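Local coordinates for HD domain-containing protein (Aquifex aeolicus, PDB 2HEK), which binds zinc and guanosine diphosphate and is of unproven function, but is possibly a dGTPase of the HD-domain type, at residues 61-64 with 65-69; 107-110 with 111-115; 127-130 with 131-135; 147-150 with 151-154. All coordinates share one frame; numbering follows the deposited sequence.

The four contacts are short pieces, about two turns each, of four helices of the HD domain, contacts 2 and 3 with the N-cap residue. They come in series along the chain: helix 51-69, helix 108-115, helix 128-139 and helix 145-155. Contacts 1 and 4 have centres about 12 Å apart and touch through Ile65, Thr62 and Ile153. Contacts 2 and 3 lie about 13 Å apart between centres and are joined by a salt bridge from Lys114 to Glu132. Contacts 3 and 4 meet more lightly, Arg133 against Glu147, at about 14 Å between centres. Contacts 1 and 2 do not touch, with centres about 25 Å apart. The helices thus form part of the bundle around the zinc, and contact 4 comes nearest the metal ligands.

Contact 1 of 4, residues 61-64 with 65-69; sequences ITER and ICESL
Ile61 and Ile65 meet one turn apart on helix 51-69, a helix of the HD-domain bundle. The CG2 methyl of Ile61 touches CD1 of Ile65 at 3.8 Å. In Ile61, CG2 stands anti to the backbone N, beside the carbonyl carbon, and this turns it along the helix to Ile65. The Ile65 chain also runs past the carbonyl of Ile61, with CG1 3.5 Å from Ile61 O. That same oxygen accepts the backbone bond from Ile65 N at 2.9 Å. On another side of the helix, Glu63 and Glu67 lie side by side and point the same way, their carboxylate planes 13° apart. CG of Glu63 is 3.5 Å from OE2 of Glu67, while Glu63 OE2 and Glu67 OE2 stay 4.6 Å apart. The like charges would probably repel. Lys78 makes a salt bridge to Glu63 OE2, which probably eases this. Arg64 slants across Glu67 on the more exposed side.

Further out, Ile61 and Ile65 both touch Ser160, and Ile61 also packs on Met163. Thr62 bonds through OG1 to Val58 O and Ser160 OG, and its side chain is about 7 Å from that of the zinc ligand Asp161. Ser68 OG is bonded to Ile186 O. The Arg64 chain bends at chi2 (-78°), and its NH1 ends 3.7 Å from Glu67 OE1, a long salt bridge.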
ATOM      1  N   ILE A  61      15.341  12.505  -4.037  1.00 21.81           N
ATOM      2  CA  ILE A  61      14.285  13.258  -4.728  1.00 24.85           C
ATOM      3  C   ILE A  61      14.860  14.348  -5.657  1.00 27.06           C
ATOM      4  O   ILE A  61      14.349  14.557  -6.761  1.00 27.74           O
ATOM      5  CB  ILE A  61      13.246  13.877  -3.734  1.00 23.99           C
ATOM      6  CG1 ILE A  61      12.469  12.746  -3.076  1.00 26.48           C
ATOM      7  CG2 ILE A  61      12.221  14.814  -4.477  1.00 26.98           C
ATOM      8  CD1 ILE A  61      11.566  11.956  -4.068  1.00 30.94           C
ATOM      9  N   THR A  62      15.938  15.010  -5.222  1.00 25.34           N
ATOM     10  CA  THR A  62      16.623  15.979  -6.080  1.00 26.89           C
ATOM     11  C   THR A  62      17.080  15.312  -7.373  1.00 28.89           C
ATOM     12  O   THR A  62      16.892  15.888  -8.440  1.00 29.87           O
ATOM     13  CB  THR A  62      17.832  16.623  -5.367  1.00 26.93           C
ATOM     14  OG1 THR A  62      17.364  17.253  -4.156  1.00 26.59           O
ATOM     15  CG2 THR A  62      18.477  17.687  -6.267  1.00 26.35           C
ATOM     16  N   GLU A  63      17.685  14.125  -7.268  1.00 31.85           N
ATOM     17  CA  GLU A  63      18.084  13.321  -8.453  1.00 35.39           C
ATOM     18  C   GLU A  63      16.926  13.129  -9.411  1.00 34.04           C
ATOM     19  O   GLU A  63      17.043  13.380 -10.638  1.00 32.37           O
ATOM     20  CB  GLU A  63      18.633  11.955  -8.029  1.00 36.71           C
ATOM     21  CG  GLU A  63      19.300  11.104  -9.158  1.00 40.76           C
ATOM     22  CD  GLU A  63      20.127   9.979  -8.548  1.00 46.71           C
ATOM     23  OE1 GLU A  63      19.542   9.126  -7.829  1.00 50.90           O
ATOM     24  OE2 GLU A  63      21.375   9.954  -8.757  1.00 52.58           O
ATOM     25  N   ARG A  64      15.797  12.686  -8.860  1.00 34.10           N
ATOM     26  CA  ARG A  64      14.603  12.411  -9.638  1.00 35.23           C
ATOM     27  C   ARG A  64      14.111  13.657 -10.359  1.00 32.42           C
ATOM     28  O   ARG A  64      13.808  13.617 -11.565  1.00 33.31           O
ATOM     29  CB  ARG A  64      13.497  11.852  -8.712  1.00 41.03           C
ATOM     30  CG  ARG A  64      13.725  10.415  -8.257  1.00 51.29           C
ATOM     31  CD  ARG A  64      13.361   9.416  -9.362  1.00 61.64           C
ATOM     32  NE  ARG A  64      13.336   8.024  -8.882  1.00 69.25           N
ATOM     33  CZ  ARG A  64      14.373   7.182  -8.915  1.00 71.81           C
ATOM     34  NH1 ARG A  64      15.544   7.568  -9.411  1.00 72.44           N
ATOM     35  NH2 ARG A  64      14.237   5.940  -8.449  1.00 72.12           N
ATOM     36  N   ILE A  65      14.032  14.776  -9.641  1.00 27.98           N
ATOM     37  CA  ILE A  65      13.521  16.019 -10.248  1.00 30.59           C
ATOM     38  C   ILE A  65      14.485  16.508 -11.353  1.00 33.09           C
ATOM     39  O   ILE A  65      14.038  16.943 -12.409  1.00 32.49           O
ATOM     40  CB  ILE A  65      13.333  17.147  -9.204  1.00 30.59           C
ATOM     41  CG1 ILE A  65      12.185  16.826  -8.208  1.00 31.25           C
ATOM     42  CG2 ILE A  65      13.088  18.505  -9.907  1.00 32.18           C
ATOM     43  CD1 ILE A  65      12.198  17.712  -6.930  1.00 30.20           C
ATOM     44  N   CYS A  66      15.796  16.434 -11.111  1.00 33.17           N
ATOM     45  CA  CYS A  66      16.796  16.781 -12.158  1.00 34.77           C
ATOM     46  C   CYS A  66      16.647  15.890 -13.403  1.00 36.82           C
ATOM     47  O   CYS A  66      16.743  16.373 -14.543  1.00 36.75           O
ATOM     48  CB  CYS A  66      18.220  16.669 -11.603  1.00 32.44           C
ATOM     49  SG  CYS A  66      18.573  17.996 -10.455  1.00 35.57           S
ATOM     50  N   GLU A  67      16.424  14.600 -13.194  1.00 38.61           N
ATOM     51  CA  GLU A  67      16.104  13.675 -14.303  1.00 45.03           C
ATOM     52  C   GLU A  67      14.857  14.080 -15.106  1.00 44.96           C
ATOM     53  O   GLU A  67      14.881  14.083 -16.352  1.00 49.16           O
ATOM     54  CB  GLU A  67      16.027  12.214 -13.820  1.00 44.88           C
ATOM     55  CG  GLU A  67      17.378  11.661 -13.392  1.00 49.35           C
ATOM     56  CD  GLU A  67      17.340  10.303 -12.641  1.00 51.79           C
ATOM     57  OE1 GLU A  67      16.238   9.753 -12.376  1.00 55.59           O
ATOM     58  OE2 GLU A  67      18.447   9.799 -12.292  1.00 54.49           O
ATOM     59  N   SER A  68      13.779  14.434 -14.413  1.00 43.01           N
ATOM     60  CA  SER A  68      12.546  14.863 -15.082  1.00 44.67           C
ATOM     61  C   SER A  68      12.739  16.195 -15.808  1.00 43.78           C
ATOM     62  O   SER A  68      12.216  16.402 -16.908  1.00 42.87           O
ATOM     63  CB  SER A  68      11.389  14.971 -14.086  1.00 45.74           C
ATOM     64  OG  SER A  68      10.284  15.685 -14.641  1.00 48.12           O
ATOM     65  N   LEU A  69      13.486  17.101 -15.181  1.00 40.02           N
ATOM     66  CA  LEU A  69      13.657  18.439 -15.722  1.00 38.77           C
ATOM     67  C   LEU A  69      14.856  18.588 -16.669  1.00 41.49           C
ATOM     68  O   LEU A  69      15.037  19.664 -17.257  1.00 43.63           O
ATOM     69  CB  LEU A  69      13.734  19.465 -14.600  1.00 34.74           C
ATOM     70  CG  LEU A  69      12.503  19.681 -13.719  1.00 34.96           C
ATOM     71  CD1 LEU A  69      12.844  20.779 -12.717  1.00 29.16           C
ATOM     72  CD2 LEU A  69      11.263  20.049 -14.530  1.00 31.77           C
TER

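Contact 2 of 4, residues 107-110 with 111-115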
ATOM      1  N   ASP A 107      24.690  31.814   8.756  1.00 57.34           N
ATOM      2  CA  ASP A 107      23.921  30.576   8.732  1.00 53.55           C
ATOM      3  C   ASP A 107      24.860  29.407   9.090  1.00 48.74           C
ATOM      4  O   ASP A 107      25.959  29.295   8.538  1.00 47.22           O
ATOM      5  CB  ASP A 107      23.293  30.422   7.341  1.00 55.41           C
ATOM      6  CG  ASP A 107      22.310  29.281   7.260  1.00 58.07           C
ATOM      7  OD1 ASP A 107      22.765  28.123   7.306  1.00 61.05           O
ATOM      8  OD2 ASP A 107      21.085  29.540   7.123  1.00 56.70           O
ATOM      9  N   PHE A 108      24.444  28.572  10.043  1.00 44.49           N
ATOM     10  CA  PHE A 108      25.259  27.436  10.490  1.00 42.99           C
ATOM     11  C   PHE A 108      25.505  26.390   9.395  1.00 39.20           C
ATOM     12  O   PHE A 108      26.518  25.704   9.432  1.00 38.06           O
ATOM     13  CB  PHE A 108      24.684  26.798  11.749  1.00 48.76           C
ATOM     14  CG  PHE A 108      25.085  27.498  13.012  1.00 49.79           C
ATOM     15  CD1 PHE A 108      24.290  28.502  13.546  1.00 53.03           C
ATOM     16  CD2 PHE A 108      26.277  27.177  13.650  1.00 49.92           C
ATOM     17  CE1 PHE A 108      24.677  29.168  14.723  1.00 54.58           C
ATOM     18  CE2 PHE A 108      26.666  27.830  14.812  1.00 51.53           C
ATOM     19  CZ  PHE A 108      25.859  28.825  15.352  1.00 51.74           C
ATOM     20  N   THR A 109      24.605  26.287   8.415  1.00 36.21           N
ATOM     21  CA  THR A 109      24.834  25.376   7.275  1.00 37.23           C
ATOM     22  C   THR A 109      26.042  25.813   6.481  1.00 36.14           C
ATOM     23  O   THR A 109      26.841  24.980   6.090  1.00 36.83           O
ATOM     24  CB  THR A 109      23.614  25.254   6.346  1.00 37.53           C
ATOM     25  OG1 THR A 109      22.537  24.669   7.084  1.00 41.82           O
ATOM     26  CG2 THR A 109      23.917  24.362   5.159  1.00 37.46           C
ATOM     27  N   GLU A 110      26.152  27.121   6.218  1.00 34.38           N
ATOM     28  CA  GLU A 110      27.311  27.672   5.526  1.00 36.84           C
ATOM     29  C   GLU A 110      28.557  27.461   6.363  1.00 33.85           C
ATOM     30  O   GLU A 110      29.569  27.037   5.822  1.00 34.32           O
ATOM     31  CB  GLU A 110      27.144  29.175   5.145  1.00 33.05           C
ATOM     32  CG  GLU A 110      28.422  29.776   4.477  1.00 38.03           C
ATOM     33  CD  GLU A 110      28.196  31.214   3.956  1.00 39.26           C
ATOM     34  OE1 GLU A 110      27.138  31.770   4.252  1.00 45.34           O
ATOM     35  OE2 GLU A 110      29.059  31.781   3.251  1.00 45.27           O
ATOM     36  N   ARG A 111      28.500  27.701   7.674  1.00 33.38           N
ATOM     37  CA  ARG A 111      29.644  27.512   8.544  1.00 37.56           C
ATOM     38  C   ARG A 111      30.159  26.073   8.571  1.00 38.34           C
ATOM     39  O   ARG A 111      31.366  25.848   8.515  1.00 39.54           O
ATOM     40  CB  ARG A 111      29.287  27.970   9.972  1.00 40.23           C
ATOM     41  CG  ARG A 111      29.064  29.465  10.101  1.00 42.39           C
ATOM     42  CD  ARG A 111      29.169  29.925  11.539  1.00 44.51           C
ATOM     43  NE  ARG A 111      30.472  29.588  12.115  1.00 44.95           N
ATOM     44  CZ  ARG A 111      30.731  29.581  13.417  1.00 43.42           C
ATOM     45  NH1 ARG A 111      29.774  29.907  14.278  1.00 43.16           N
ATOM     46  NH2 ARG A 111      31.938  29.270  13.848  1.00 42.43           N
ATOM     47  N   VAL A 112      29.245  25.114   8.652  1.00 35.82           N
ATOM     48  CA  VAL A 112      29.614  23.687   8.691  1.00 34.55           C
ATOM     49  C   VAL A 112      30.282  23.271   7.347  1.00 34.28           C
ATOM     50  O   VAL A 112      31.275  22.557   7.320  1.00 37.26           O
ATOM     51  CB  VAL A 112      28.421  22.774   9.089  1.00 32.97           C
ATOM     52  CG1 VAL A 112      28.779  21.306   8.933  1.00 31.67           C
ATOM     53  CG2 VAL A 112      27.990  23.052  10.524  1.00 32.74           C
ATOM     54  N   ILE A 113      29.717  23.746   6.238  1.00 30.46           N
ATOM     55  CA  ILE A 113      30.303  23.447   4.924  1.00 32.89           C
ATOM     56  C   ILE A 113      31.713  24.042   4.774  1.00 37.92           C
ATOM     57  O   ILE A 113      32.585  23.401   4.182  1.00 39.39           O
ATOM     58  CB  ILE A 113      29.400  23.971   3.810  1.00 31.92           C
ATOM     59  CG1 ILE A 113      28.122  23.132   3.705  1.00 33.32           C
ATOM     60  CG2 ILE A 113      30.126  23.967   2.470  1.00 30.17           C
ATOM     61  CD1 ILE A 113      26.986  23.832   2.990  1.00 32.14           C
ATOM     62  N   LYS A 114      31.931  25.249   5.296  1.00 38.41           N
ATOM     63  CA  LYS A 114      33.192  25.960   5.066  1.00 38.59           C
ATOM     64  C   LYS A 114      34.269  25.703   6.114  1.00 42.54           C
ATOM     65  O   LYS A 114      35.468  25.746   5.785  1.00 44.84           O
ATOM     66  CB  LYS A 114      32.919  27.449   4.928  1.00 37.59           C
ATOM     67  CG  LYS A 114      32.294  27.795   3.562  1.00 38.17           C
ATOM     68  CD  LYS A 114      31.987  29.288   3.457  1.00 43.15           C
ATOM     69  CE  LYS A 114      31.565  29.654   2.034  1.00 43.85           C
ATOM     70  NZ  LYS A 114      31.224  31.124   1.906  1.00 44.22           N
ATOM     71  N   GLU A 115      33.852  25.407   7.351  1.00 41.11           N
ATOM     72  CA  GLU A 115      34.763  25.307   8.496  1.00 42.27           C
ATOM     73  C   GLU A 115      35.071  23.878   8.985  1.00 43.71           C
ATOM     74  O   GLU A 115      35.718  23.713  10.030  1.00 46.98           O
ATOM     75  CB  GLU A 115      34.247  26.168   9.668  1.00 42.54           C
ATOM     76  CG  GLU A 115      33.998  27.662   9.323  1.00 42.78           C
ATOM     77  CD  GLU A 115      33.344  28.461  10.453  1.00 43.75           C
ATOM     78  OE1 GLU A 115      33.504  28.128  11.651  1.00 47.43           O
ATOM     79  OE2 GLU A 115      32.660  29.455  10.144  1.00 47.87           O
TER
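Asp107 O accepts from Arg111 N at 3.1 Å and so opens the i to i+4 bonding of helix 108-115. Phe108, Thr109 and Glu110 pass their carbonyls on in the same way to Val112, Ile113 and Lys114. Asp107 is the N-cap: its OD1 accepts from Thr109 N at 2.8 Å, met on the anti side of the carboxylate.

Among the side chains, Glu110 and Lys114 form a short salt bridge. Lys114 NZ donates to Glu110 OE2 at 2.6 Å, on the anti lone pair of that oxygen, away from OE1. Both chains are extended, and CD of Lys114 also rests 3.7 Å from CG of Glu110. The amine has a second acid partner, Glu132 of helix 128-139. A methionine in place of Lys114 would probably leave Glu110 and Glu132 facing each other without the positive charge between them. Arg111 grips Glu115 side-on, NE to OE2 and NH2 to OE1, both at 2.9 Å and near the guanidinium plane. The chi3 bend of Arg111 (58°) turns this edge to the acid. Its NH1 lies 3.8 Å from CE2 of Phe108, the ring and guanidinium planes 35° apart, and is held by Glu102 and Phe246 O. CG2 of Thr109 meets CD1 of Ile113 at 3.8 Å.

Helix 128-139 packs along this helix: Leu139 touches Thr109, and Val135 touches Glu110 and Ile113. From the chain's other helices, Phe252 of helix 250-253 stacks on the Phe108 ring and touches Val112.

Contact 3 of 4, residues 127-130 with 131-135; sequences SHED and IERLV
An N-capped first turn starts helix 128-139 of the HD domain, where Asp130 and Arg133 join by a salt bridge. Arg133 NH1 donates to Asp130 OD1 at 3.1 Å. The bond is bent, at 137°, and meets the oxygen from above the carboxylate plane, which is turned 58° from the guanidinium plane. A bend at chi3 (70°) brings NH1 back to the acid. On the way, CD of Arg133 passes 3.5 Å from OE2 of Glu129. The far NH2 is bound to Glu73. A leucine in place of Arg133 would probably leave both Asp130 and Glu73 without their positive partner.

One water bridges another side of the turn. It donates to His128 O at 2.7 Å and to Glu132 OE2 at 2.6 Å. It also sits 3.2 Å above the His128 ring plane, over its centre. The bend of Glu132 at chi2 helps bring its carboxylate beside this ring. The other oxygen, OE1, pairs with Lys114 of helix 108-115.

Ser127 OG accepts from Asp130 N at 3.0 Å, and the bond is nearly straight. This serine bond to the third residue after it is typical of a helix N-cap.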
ATOM      1  N   SER A 127      35.204  23.434  -8.002  1.00 33.71           N
ATOM      2  CA  SER A 127      35.999  24.669  -7.901  1.00 31.69           C
ATOM      3  C   SER A 127      35.557  25.469  -6.682  1.00 32.62           C
ATOM      4  O   SER A 127      34.439  25.265  -6.176  1.00 30.83           O
ATOM      5  CB  SER A 127      35.747  25.497  -9.148  1.00 30.96           C
ATOM      6  OG  SER A 127      34.389  25.950  -9.171  1.00 33.67           O
ATOM      7  N   HIS A 128      36.406  26.391  -6.210  1.00 30.85           N
ATOM      8  CA  HIS A 128      36.025  27.334  -5.163  1.00 29.52           C
ATOM      9  C   HIS A 128      34.683  28.046  -5.463  1.00 31.78           C
ATOM     10  O   HIS A 128      33.858  28.222  -4.554  1.00 31.40           O
ATOM     11  CB  HIS A 128      37.128  28.427  -4.996  1.00 32.21           C
ATOM     12  CG  HIS A 128      36.847  29.390  -3.897  1.00 31.25           C
ATOM     13  ND1 HIS A 128      37.413  29.274  -2.645  1.00 35.74           N
ATOM     14  CD2 HIS A 128      35.998  30.439  -3.827  1.00 32.94           C
ATOM     15  CE1 HIS A 128      36.945  30.228  -1.858  1.00 35.43           C
ATOM     16  NE2 HIS A 128      36.084  30.951  -2.550  1.00 33.98           N
ATOM     17  N   GLU A 129      34.501  28.500  -6.710  1.00 32.07           N
ATOM     18  CA  GLU A 129      33.266  29.194  -7.146  1.00 33.21           C
ATOM     19  C   GLU A 129      32.022  28.275  -7.062  1.00 33.63           C
ATOM     20  O   GLU A 129      30.989  28.695  -6.591  1.00 35.75           O
ATOM     21  CB  GLU A 129      33.423  29.669  -8.579  1.00 31.00           C
ATOM     22  CG  GLU A 129      32.193  30.278  -9.305  1.00 36.01           C
ATOM     23  CD  GLU A 129      31.434  31.414  -8.569  1.00 39.50           C
ATOM     24  OE1 GLU A 129      31.900  31.972  -7.528  1.00 37.12           O
ATOM     25  OE2 GLU A 129      30.320  31.757  -9.069  1.00 43.92           O
ATOM     26  N   ASP A 130      32.113  27.057  -7.575  1.00 32.84           N
ATOM     27  CA  ASP A 130      30.971  26.094  -7.478  1.00 30.98           C
ATOM     28  C   ASP A 130      30.575  25.741  -6.055  1.00 29.41           C
ATOM     29  O   ASP A 130      29.402  25.570  -5.775  1.00 31.49           O
ATOM     30  CB  ASP A 130      31.226  24.864  -8.325  1.00 30.21           C
ATOM     31  CG  ASP A 130      31.073  25.166  -9.799  1.00 35.99           C
ATOM     32  OD1 ASP A 130      30.335  26.123 -10.137  1.00 39.05           O
ATOM     33  OD2 ASP A 130      31.681  24.475 -10.640  1.00 41.65           O
ATOM     34  N   ILE A 131      31.534  25.709  -5.131  1.00 27.45           N
ATOM     35  CA  ILE A 131      31.201  25.535  -3.727  1.00 29.02           C
ATOM     36  C   ILE A 131      30.448  26.763  -3.186  1.00 30.40           C
ATOM     37  O   ILE A 131      29.537  26.625  -2.360  1.00 30.70           O
ATOM     38  CB  ILE A 131      32.439  25.209  -2.890  1.00 26.69           C
ATOM     39  CG1 ILE A 131      33.031  23.845  -3.295  1.00 30.13           C
ATOM     40  CG2 ILE A 131      32.111  25.178  -1.428  1.00 29.09           C
ATOM     41  CD1 ILE A 131      34.357  23.472  -2.517  1.00 28.06           C
ATOM     42  N   GLU A 132      30.827  27.978  -3.601  1.00 30.37           N
ATOM     43  CA  GLU A 132      30.040  29.143  -3.158  1.00 30.12           C
ATOM     44  C   GLU A 132      28.641  29.083  -3.739  1.00 28.66           C
ATOM     45  O   GLU A 132      27.717  29.518  -3.088  1.00 30.68           O
ATOM     46  CB  GLU A 132      30.686  30.486  -3.539  1.00 32.14           C
ATOM     47  CG  GLU A 132      32.108  30.674  -3.022  1.00 33.51           C
ATOM     48  CD  GLU A 132      32.195  30.728  -1.501  1.00 39.20           C
ATOM     49  OE1 GLU A 132      31.302  31.316  -0.835  1.00 43.17           O
ATOM     50  OE2 GLU A 132      33.169  30.175  -0.949  1.00 42.60           O
ATOM     51  N   ARG A 133      28.495  28.571  -4.966  1.00 26.53           N
ATOM     52  CA  ARG A 133      27.177  28.451  -5.608  1.00 31.31           C
ATOM     53  C   ARG A 133      26.319  27.384  -4.911  1.00 32.76           C
ATOM     54  O   ARG A 133      25.152  27.622  -4.646  1.00 31.99           O
ATOM     55  CB  ARG A 133      27.334  28.117  -7.099  1.00 32.14           C
ATOM     56  CG  ARG A 133      27.988  29.275  -7.875  1.00 33.82           C
ATOM     57  CD  ARG A 133      28.278  28.910  -9.301  1.00 33.05           C
ATOM     58  NE  ARG A 133      27.072  28.765 -10.135  1.00 36.88           N
ATOM     59  CZ  ARG A 133      26.656  27.634 -10.707  1.00 36.13           C
ATOM     60  NH1 ARG A 133      27.297  26.488 -10.501  1.00 34.98           N
ATOM     61  NH2 ARG A 133      25.569  27.648 -11.479  1.00 36.50           N
ATOM     62  N   LEU A 134      26.921  26.226  -4.606  1.00 30.66           N
ATOM     63  CA  LEU A 134      26.262  25.201  -3.789  1.00 31.65           C
ATOM     64  C   LEU A 134      25.704  25.782  -2.483  1.00 31.96           C
ATOM     65  O   LEU A 134      24.566  25.513  -2.112  1.00 34.31           O
ATOM     66  CB  LEU A 134      27.229  24.051  -3.483  1.00 29.90           C
ATOM     67  CG  LEU A 134      26.667  22.853  -2.680  1.00 31.51           C
ATOM     68  CD1 LEU A 134      27.521  21.656  -3.004  1.00 33.28           C
ATOM     69  CD2 LEU A 134      26.732  23.103  -1.199  1.00 30.39           C
ATOM     70  N   VAL A 135      26.505  26.566  -1.781  1.00 29.34           N
ATOM     71  CA  VAL A 135      26.048  27.204  -0.535  1.00 32.26           C
ATOM     72  C   VAL A 135      24.815  28.106  -0.742  1.00 34.20           C
ATOM     73  O   VAL A 135      23.837  28.005  -0.015  1.00 37.08           O
ATOM     74  CB  VAL A 135      27.181  27.995   0.145  1.00 32.74           C
ATOM     75  CG1 VAL A 135      26.602  28.893   1.258  1.00 34.14           C
ATOM     76  CG2 VAL A 135      28.229  27.029   0.694  1.00 33.05           C
TER
HETATM   77  O   HOH W   1      34.351  28.111  -1.936  1.00 39.05           O

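Contact 4 of 4, residues 147-150 with 151-154; sequences EKLL and SEII
Lys148 passes its aliphatic chain at a slant by OE2 of Glu152, one turn further along helix 145-155. CE of Lys148 comes within 3.6 Å of Glu152 OE2, and CG within 3.9 Å. The lysine is fully extended, with CG anti to the backbone N (chi1 -179°), which carries the amine on past the acid. NZ and Glu152 OE2 remain 4.7 Å apart. Their opposite charges may still attract, but the touching is done by the methylenes. The other oxygen, Glu152 OE1, is claimed by the backbone N of Val196 in strand 195-199.

In the backbone of this turn, Glu152 N bonds to Lys148 O at 2.9 Å, and Ser151 N to Glu147 O at the same length. Ile153 N is shared: it donates to Leu149 O at 3.2 Å and, weakly, to Leu150 O. CB of Ser151 lies 3.2 Å from Glu147 O, and its hydroxyl bonds to Ile137 O of helix 128-139. Glu147 turns back to that helix too, in a salt bridge with Arg136.

On the apolar side, CD2 of Leu150 and CD1 of Ile153 are 4.3 Å apart. Both also rest on Val71. Ile154 packs on Val77, Ala80 and Ile137. Its backbone bonds to Asp161, a zinc ligand. Buried helices packed around a His and Asp metal site are the pattern of the HD-domain fold.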
ATOM      1  N   GLU A 147      21.259  29.896 -10.564  1.00 38.49           N
ATOM      2  CA  GLU A 147      21.242  29.569  -9.161  1.00 38.54           C
ATOM      3  C   GLU A 147      19.810  29.540  -8.635  1.00 38.85           C
ATOM      4  O   GLU A 147      19.496  28.708  -7.794  1.00 36.66           O
ATOM      5  CB  GLU A 147      22.070  30.520  -8.346  1.00 36.78           C
ATOM      6  CG  GLU A 147      23.616  30.357  -8.544  1.00 39.97           C
ATOM      7  CD  GLU A 147      24.414  31.418  -7.772  1.00 41.12           C
ATOM      8  OE1 GLU A 147      23.857  32.019  -6.830  1.00 40.06           O
ATOM      9  OE2 GLU A 147      25.613  31.652  -8.091  1.00 44.46           O
ATOM     10  N   LYS A 148      18.957  30.435  -9.131  1.00 37.09           N
ATOM     11  CA  LYS A 148      17.568  30.487  -8.670  1.00 39.12           C
ATOM     12  C   LYS A 148      16.804  29.230  -9.092  1.00 36.75           C
ATOM     13  O   LYS A 148      16.092  28.656  -8.274  1.00 33.03           O
ATOM     14  CB  LYS A 148      16.843  31.766  -9.126  1.00 43.20           C
ATOM     15  CG  LYS A 148      15.375  31.874  -8.637  1.00 43.49           C
ATOM     16  CD  LYS A 148      14.707  33.107  -9.227  1.00 48.05           C
ATOM     17  CE  LYS A 148      13.301  33.339  -8.686  1.00 51.24           C
ATOM     18  NZ  LYS A 148      12.702  34.625  -9.287  1.00 58.75           N
ATOM     19  N   LEU A 149      16.957  28.793 -10.342  1.00 36.68           N
ATOM     20  CA  LEU A 149      16.307  27.550 -10.779  1.00 38.64           C
ATOM     21  C   LEU A 149      16.743  26.368  -9.901  1.00 39.07           C
ATOM     22  O   LEU A 149      15.916  25.557  -9.469  1.00 36.20           O
ATOM     23  CB  LEU A 149      16.610  27.238 -12.264  1.00 37.98           C
ATOM     24  CG  LEU A 149      16.161  25.883 -12.821  1.00 39.72           C
ATOM     25  CD1 LEU A 149      14.618  25.745 -12.786  1.00 43.32           C
ATOM     26  CD2 LEU A 149      16.665  25.659 -14.242  1.00 40.19           C
ATOM     27  N   LEU A 150      18.051  26.258  -9.666  1.00 33.84           N
ATOM     28  CA  LEU A 150      18.586  25.128  -8.938  1.00 33.79           C
ATOM     29  C   LEU A 150      18.109  25.175  -7.513  1.00 31.81           C
ATOM     30  O   LEU A 150      17.746  24.133  -6.953  1.00 32.21           O
ATOM     31  CB  LEU A 150      20.144  25.076  -9.017  1.00 35.53           C
ATOM     32  CG  LEU A 150      20.750  24.832 -10.412  1.00 36.56           C
ATOM     33  CD1 LEU A 150      22.273  24.688 -10.335  1.00 37.81           C
ATOM     34  CD2 LEU A 150      20.145  23.557 -11.042  1.00 39.56           C
ATOM     35  N   SER A 151      18.079  26.382  -6.934  1.00 25.82           N
ATOM     36  CA  SER A 151      17.632  26.555  -5.562  1.00 29.64           C
ATOM     37  C   SER A 151      16.143  26.203  -5.404  1.00 32.88           C
ATOM     38  O   SER A 151      15.758  25.609  -4.390  1.00 31.17           O
ATOM     39  CB  SER A 151      17.865  27.982  -5.104  1.00 31.16           C
ATOM     40  OG  SER A 151      17.639  28.058  -3.719  1.00 34.75           O
ATOM     41  N   GLU A 152      15.331  26.545  -6.414  1.00 34.21           N
ATOM     42  CA  GLU A 152      13.890  26.196  -6.458  1.00 34.94           C
ATOM     43  C   GLU A 152      13.678  24.678  -6.415  1.00 33.10           C
ATOM     44  O   GLU A 152      12.709  24.198  -5.813  1.00 30.84           O
ATOM     45  CB  GLU A 152      13.227  26.724  -7.735  1.00 38.07           C
ATOM     46  CG  GLU A 152      12.892  28.195  -7.692  1.00 41.17           C
ATOM     47  CD  GLU A 152      12.228  28.732  -8.981  1.00 44.76           C
ATOM     48  OE1 GLU A 152      11.964  27.982  -9.954  1.00 47.38           O
ATOM     49  OE2 GLU A 152      12.000  29.956  -9.016  1.00 51.93           O
ATOM     50  N   ILE A 153      14.577  23.937  -7.063  1.00 31.51           N
ATOM     51  CA  ILE A 153      14.475  22.482  -7.093  1.00 32.20           C
ATOM     52  C   ILE A 153      14.499  21.895  -5.669  1.00 30.37           C
ATOM     53  O   ILE A 153      13.797  20.931  -5.381  1.00 33.59           O
ATOM     54  CB  ILE A 153      15.536  21.846  -8.020  1.00 31.80           C
ATOM     55  CG1 ILE A 153      15.220  22.192  -9.491  1.00 32.77           C
ATOM     56  CG2 ILE A 153      15.666  20.290  -7.767  1.00 30.45           C
ATOM     57  CD1 ILE A 153      16.300  21.724 -10.510  1.00 32.21           C
ATOM     58  N   ILE A 154      15.261  22.515  -4.786  1.00 30.39           N
ATOM     59  CA  ILE A 154      15.393  22.065  -3.409  1.00 32.43           C
ATOM     60  C   ILE A 154      14.433  22.735  -2.421  1.00 34.32           C
ATOM     61  O   ILE A 154      13.802  22.028  -1.623  1.00 33.00           O
ATOM     62  CB  ILE A 154      16.828  22.223  -2.878  1.00 32.17           C
ATOM     63  CG1 ILE A 154      17.801  21.367  -3.692  1.00 33.43           C
ATOM     64  CG2 ILE A 154      16.915  21.774  -1.379  1.00 33.00           C
ATOM     65  CD1 ILE A 154      19.220  21.894  -3.490  1.00 38.99           C
TER